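Local coordinates for transketolase (Campylobacter jejuni, PDB 3L84), which belongs to the transketolase family of thiamine diphosphate-dependent enzymes, built from two thiamine diphosphate-binding-type domains and a C-terminal domain, at residues T54-G66 against L141-D154. Sequence-based numbering, arbitrary orientation.
Sequences TWLNRDRLVFSGG and LIDHKIYCLCGDGD
The carbonyl oxygen of Lys145 is gripped from two directions: Arg60 N reaches it at 3.0 Å from the neighbouring strand, and His144 ND1 comes from above the carbonyl plane, with the oxygen lying in the plane of the imidazole. The bond from Arg60 N opens the pairing of strands 60-63 and 146-151, neighbours in the parallel five-stranded sheet of the thiamine diphosphate-binding domain, with 60-63 outermost within the chain, and illustrates how side chains can continue a sheet beyond its backbone bonds. Just before the strands, Asp59 OD1 accepts a hydrogen bond from Lys145 N at 2.8 Å, while OD2 reaches Tyr147 OH through a water. Earlier still, the Asn57 amide acts at both ends, OD1 accepting from Asp143 N and ND2 donating to Asp143 OD1 (2.8 Å). A bend at chi2 (-61°) brings the Arg60 guanidinium over one face of the His144 ring, stacked with planes 27° apart; NH1 and NH2 both hold Leu56 O, and His144 NE2 is hydrogen-bonded to Tyr404 OH. Along the sheet, Leu149 CD2 sits over a face of the Phe63 ring; on the other side Val62 and Cys148 pack against helix 118-137. At the far end Ser64 OG donates to Asp154 OD1 at 2.7 Å, from above the carboxylate plane, and Asp154 OD2 accepts from Gly151 N through its anti lone pair.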
loop_
_atom_site.group_PDB
_atom_site.type_symbol
_atom_site.label_atom_id
_atom_site.label_comp_id
_atom_site.label_asym_id
_atom_site.label_seq_id
_atom_site.Cartn_x
_atom_site.Cartn_y
_atom_site.Cartn_z
ATOM N N THR A 54 -5.184 -22.737 -21.520
ATOM C CA THR A 54 -6.456 -22.138 -21.144
ATOM C C THR A 54 -7.530 -23.144 -20.725
ATOM O O THR A 54 -8.642 -22.747 -20.450
ATOM C CB THR A 54 -7.042 -21.248 -22.301
ATOM O OG1 THR A 54 -7.597 -22.033 -23.353
ATOM C CG2 THR A 54 -5.967 -20.263 -22.868
ATOM N N TRP A 55 -7.208 -24.432 -20.662
ATOM C CA TRP A 55 -8.173 -25.451 -20.257
ATOM C C TRP A 55 -8.752 -25.056 -18.902
ATOM O O TRP A 55 -8.033 -24.938 -17.918
ATOM C CB TRP A 55 -7.495 -26.811 -20.182
ATOM C CG TRP A 55 -8.365 -27.895 -19.593
ATOM C CD1 TRP A 55 -9.744 -28.019 -19.664
ATOM C CD2 TRP A 55 -7.900 -28.982 -18.780
ATOM N NE1 TRP A 55 -10.120 -29.124 -18.947
ATOM C CE2 TRP A 55 -9.024 -29.719 -18.384
ATOM C CE3 TRP A 55 -6.634 -29.388 -18.357
ATOM C CZ2 TRP A 55 -8.938 -30.856 -17.582
ATOM C CZ3 TRP A 55 -6.532 -30.509 -17.559
ATOM C CH2 TRP A 55 -7.698 -31.243 -17.180
ATOM N N LEU A 56 -10.062 -24.859 -18.860
ATOM C CA LEU A 56 -10.682 -24.218 -17.691
ATOM C C LEU A 56 -10.513 -25.002 -16.396
ATOM O O LEU A 56 -10.471 -24.400 -15.331
ATOM C CB LEU A 56 -12.172 -24.006 -17.958
ATOM C CG LEU A 56 -12.912 -23.135 -16.969
ATOM C CD1 LEU A 56 -12.416 -21.687 -16.987
ATOM C CD2 LEU A 56 -14.398 -23.158 -17.326
ATOM N N ASN A 57 -10.468 -26.329 -16.476
ATOM C CA ASN A 57 -10.407 -27.174 -15.291
ATOM C C ASN A 57 -8.997 -27.682 -14.987
ATOM O O ASN A 57 -8.852 -28.641 -14.245
ATOM C CB ASN A 57 -11.425 -28.328 -15.347
ATOM C CG ASN A 57 -11.661 -28.974 -13.981
ATOM O OD1 ASN A 57 -11.780 -28.298 -12.983
ATOM N ND2 ASN A 57 -11.716 -30.313 -13.941
ATOM N N ARG A 58 -7.992 -27.053 -15.556
ATOM C CA ARG A 58 -6.611 -27.349 -15.190
ATOM C C ARG A 58 -6.328 -27.006 -13.729
ATOM O O ARG A 58 -6.904 -26.070 -13.171
ATOM C CB ARG A 58 -5.641 -26.567 -16.067
ATOM C CG ARG A 58 -5.628 -25.087 -15.815
ATOM C CD ARG A 58 -4.895 -24.341 -16.893
ATOM N NE ARG A 58 -4.764 -22.911 -16.599
ATOM C CZ ARG A 58 -5.674 -22.030 -16.967
ATOM N NH1 ARG A 58 -6.800 -22.387 -17.549
ATOM N NH2 ARG A 58 -5.493 -20.742 -16.746
ATOM N N ASP A 59 -5.413 -27.728 -13.098
ATOM C CA ASP A 59 -4.845 -27.227 -11.855
ATOM C C ASP A 59 -4.119 -25.904 -12.129
ATOM O O ASP A 59 -3.505 -25.736 -13.182
ATOM C CB ASP A 59 -3.836 -28.196 -11.271
ATOM C CG ASP A 59 -4.441 -29.470 -10.752
ATOM O OD1 ASP A 59 -5.671 -29.561 -10.486
ATOM O OD2 ASP A 59 -3.684 -30.462 -10.604
ATOM N N ARG A 60 -4.189 -24.986 -11.182
ATOM C CA ARG A 60 -3.531 -23.681 -11.293
ATOM C C ARG A 60 -2.277 -23.721 -10.401
ATOM O O ARG A 60 -2.388 -23.901 -9.197
ATOM C CB ARG A 60 -4.443 -22.506 -10.875
ATOM C CG ARG A 60 -5.864 -22.406 -11.490
ATOM C CD ARG A 60 -5.787 -22.258 -12.958
ATOM N NE ARG A 60 -6.998 -21.697 -13.600
ATOM C CZ ARG A 60 -8.091 -22.385 -13.949
ATOM N NH1 ARG A 60 -8.211 -23.671 -13.646
ATOM N NH2 ARG A 60 -9.075 -21.811 -14.648
ATOM N N LEU A 61 -1.100 -23.500 -10.977
ATOM C CA LEU A 61 0.165 -23.460 -10.288
ATOM C C LEU A 61 0.609 -22.015 -10.197
ATOM O O LEU A 61 0.647 -21.327 -11.210
ATOM C CB LEU A 61 1.196 -24.267 -11.053
ATOM C CG LEU A 61 2.636 -24.280 -10.561
ATOM C CD1 LEU A 61 2.688 -24.853 -9.176
ATOM C CD2 LEU A 61 3.527 -25.047 -11.575
ATOM N N VAL A 62 0.919 -21.547 -8.999
ATOM C CA VAL A 62 1.401 -20.182 -8.759
ATOM C C VAL A 62 2.740 -20.194 -8.009
ATOM O O VAL A 62 2.822 -20.712 -6.888
ATOM C CB VAL A 62 0.420 -19.368 -7.927
ATOM C CG1 VAL A 62 0.953 -17.926 -7.658
ATOM C CG2 VAL A 62 -0.979 -19.300 -8.593
ATOM N N PHE A 63 3.765 -19.598 -8.591
ATOM C CA PHE A 63 5.045 -19.333 -7.903
ATOM C C PHE A 63 4.936 -17.962 -7.252
ATOM O O PHE A 63 5.146 -16.969 -7.926
ATOM C CB PHE A 63 6.216 -19.316 -8.892
ATOM C CG PHE A 63 6.770 -20.655 -9.265
ATOM C CD1 PHE A 63 5.973 -21.670 -9.739
ATOM C CD2 PHE A 63 8.157 -20.866 -9.255
ATOM C CE1 PHE A 63 6.537 -22.934 -10.100
ATOM C CE2 PHE A 63 8.700 -22.083 -9.630
ATOM C CZ PHE A 63 7.880 -23.108 -10.048
ATOM N N SER A 64 4.638 -17.859 -5.965
ATOM C CA SER A 64 4.535 -16.556 -5.344
ATOM C C SER A 64 5.876 -15.837 -5.292
ATOM O O SER A 64 5.939 -14.625 -5.458
ATOM C CB SER A 64 3.905 -16.677 -3.957
ATOM O OG SER A 64 3.628 -15.373 -3.443
ATOM N N GLY A 65 6.937 -16.604 -5.101
ATOM C CA GLY A 65 8.280 -16.075 -5.177
ATOM C C GLY A 65 8.664 -16.055 -6.642
ATOM O O GLY A 65 9.283 -17.002 -7.144
ATOM N N GLY A 66 8.307 -14.981 -7.338
ATOM C CA GLY A 66 8.555 -14.880 -8.789
ATOM C C GLY A 66 10.031 -14.883 -9.094
ATOM O O GLY A 66 10.425 -15.181 -10.220
ATOM N N LEU A 141 -17.846 -30.465 -13.496
ATOM C CA LEU A 141 -17.036 -29.698 -14.437
ATOM C C LEU A 141 -15.871 -28.941 -13.783
ATOM O O LEU A 141 -14.886 -28.601 -14.446
ATOM C CB LEU A 141 -17.900 -28.697 -15.197
ATOM C CG LEU A 141 -18.919 -29.297 -16.156
ATOM C CD1 LEU A 141 -19.657 -28.195 -16.935
ATOM C CD2 LEU A 141 -18.269 -30.329 -17.094
ATOM N N ILE A 142 -15.982 -28.592 -12.502
ATOM C CA ILE A 142 -14.921 -27.849 -11.826
ATOM C C ILE A 142 -14.504 -28.591 -10.581
ATOM O O ILE A 142 -15.290 -28.748 -9.647
ATOM C CB ILE A 142 -15.332 -26.418 -11.473
ATOM C CG1 ILE A 142 -15.703 -25.640 -12.743
ATOM C CG2 ILE A 142 -14.200 -25.706 -10.704
ATOM C CD1 ILE A 142 -14.546 -25.264 -13.676
ATOM N N ASP A 143 -13.286 -29.110 -10.598
ATOM C CA ASP A 143 -12.798 -29.967 -9.490
ATOM C C ASP A 143 -11.280 -29.921 -9.251
ATOM O O ASP A 143 -10.732 -30.747 -8.536
ATOM C CB ASP A 143 -13.300 -31.385 -9.630
ATOM C CG ASP A 143 -12.676 -32.102 -10.775
ATOM O OD1 ASP A 143 -11.763 -31.538 -11.429
ATOM O OD2 ASP A 143 -13.094 -33.265 -11.046
ATOM N N HIS A 144 -10.626 -28.916 -9.759
ATOM C CA HIS A 144 -9.168 -28.899 -9.836
ATOM C C HIS A 144 -8.581 -28.315 -8.536
ATOM O O HIS A 144 -9.293 -27.832 -7.642
ATOM C CB HIS A 144 -8.758 -28.056 -11.044
ATOM C CG HIS A 144 -9.131 -26.622 -10.922
ATOM N ND1 HIS A 144 -8.368 -25.699 -10.230
ATOM C CD2 HIS A 144 -10.228 -25.949 -11.348
ATOM C CE1 HIS A 144 -8.952 -24.516 -10.301
ATOM N NE2 HIS A 144 -10.091 -24.637 -10.965
ATOM N N LYS A 145 -7.267 -28.406 -8.434
ATOM C CA LYS A 145 -6.514 -27.839 -7.310
ATOM C C LYS A 145 -5.862 -26.528 -7.687
ATOM O O LYS A 145 -5.752 -26.172 -8.870
ATOM C CB LYS A 145 -5.457 -28.840 -6.852
ATOM C CG LYS A 145 -6.025 -30.153 -6.352
ATOM C CD LYS A 145 -6.822 -30.029 -5.058
ATOM C CE LYS A 145 -7.387 -31.378 -4.584
ATOM N NZ LYS A 145 -8.221 -31.173 -3.385
ATOM N N ILE A 146 -5.401 -25.825 -6.652
ATOM C CA ILE A 146 -4.582 -24.618 -6.761
ATOM C C ILE A 146 -3.370 -24.849 -5.897
ATOM O O ILE A 146 -3.509 -25.082 -4.678
ATOM C CB ILE A 146 -5.313 -23.359 -6.302
ATOM C CG1 ILE A 146 -6.590 -23.102 -7.141
ATOM C CG2 ILE A 146 -4.356 -22.161 -6.383
ATOM C CD1 ILE A 146 -7.823 -23.924 -6.864
ATOM N N TYR A 147 -2.203 -24.932 -6.517
ATOM C CA TYR A 147 -0.917 -25.141 -5.843
ATOM C C TYR A 147 -0.142 -23.848 -5.851
ATOM O O TYR A 147 0.037 -23.217 -6.893
ATOM C CB TYR A 147 -0.082 -26.205 -6.570
ATOM C CG TYR A 147 -0.664 -27.589 -6.556
ATOM C CD1 TYR A 147 -0.536 -28.414 -5.444
ATOM C CD2 TYR A 147 -1.334 -28.101 -7.668
ATOM C CE1 TYR A 147 -1.034 -29.709 -5.458
ATOM C CE2 TYR A 147 -1.867 -29.377 -7.674
ATOM C CZ TYR A 147 -1.732 -30.184 -6.554
ATOM O OH TYR A 147 -2.232 -31.489 -6.492
ATOM N N CYS A 148 0.333 -23.422 -4.688
ATOM C CA CYS A 148 1.146 -22.228 -4.614
ATOM C C CYS A 148 2.442 -22.531 -3.917
ATOM O O CYS A 148 2.409 -23.114 -2.818
ATOM C CB CYS A 148 0.405 -21.164 -3.813
ATOM S SG CYS A 148 1.259 -19.613 -3.596
ATOM N N LEU A 149 3.564 -22.164 -4.525
ATOM C CA LEU A 149 4.864 -22.258 -3.848
ATOM C C LEU A 149 5.223 -20.901 -3.308
ATOM O O LEU A 149 5.162 -19.916 -4.024
ATOM C CB LEU A 149 5.967 -22.716 -4.804
ATOM C CG LEU A 149 6.077 -24.192 -5.169
ATOM C CD1 LEU A 149 4.744 -24.772 -5.672
ATOM C CD2 LEU A 149 7.203 -24.350 -6.215
ATOM N N CYS A 150 5.571 -20.840 -2.035
ATOM C CA CYS A 150 5.916 -19.566 -1.389
ATOM C C CYS A 150 7.128 -19.724 -0.497
ATOM O O CYS A 150 7.568 -20.833 -0.243
ATOM C CB CYS A 150 4.698 -19.009 -0.624
ATOM S SG CYS A 150 4.375 -19.860 0.936
ATOM N N GLY A 151 7.649 -18.597 -0.050
ATOM C CA GLY A 151 8.793 -18.550 0.819
ATOM C C GLY A 151 8.597 -17.644 2.001
ATOM O O GLY A 151 7.506 -17.088 2.223
ATOM N N ASP A 152 9.663 -17.477 2.779
ATOM C CA ASP A 152 9.613 -16.590 3.957
ATOM C C ASP A 152 9.140 -15.183 3.679
ATOM O O ASP A 152 8.355 -14.616 4.445
ATOM C CB ASP A 152 10.980 -16.529 4.635
ATOM C CG ASP A 152 11.312 -17.814 5.285
ATOM O OD1 ASP A 152 10.576 -18.144 6.242
ATOM O OD2 ASP A 152 12.235 -18.526 4.841
ATOM N N GLY A 153 9.620 -14.560 2.619
ATOM C CA GLY A 153 9.206 -13.226 2.296
ATOM C C GLY A 153 7.712 -13.119 2.088
ATOM O O GLY A 153 7.060 -12.116 2.469
ATOM N N ASP A 154 7.132 -14.118 1.433
ATOM C CA ASP A 154 5.715 -14.097 1.181
ATOM C C ASP A 154 4.942 -14.149 2.491
ATOM O O ASP A 154 3.943 -13.443 2.657
ATOM C CB ASP A 154 5.289 -15.274 0.290
ATOM C CG ASP A 154 5.943 -15.252 -1.075
ATOM O OD1 ASP A 154 5.656 -14.349 -1.895
ATOM O OD2 ASP A 154 6.816 -16.151 -1.325
HETATM O O HOH W 1 -3.612 -32.294 -8.637
HETATM O O HOH W 2 7.642 -19.385 -5.695
#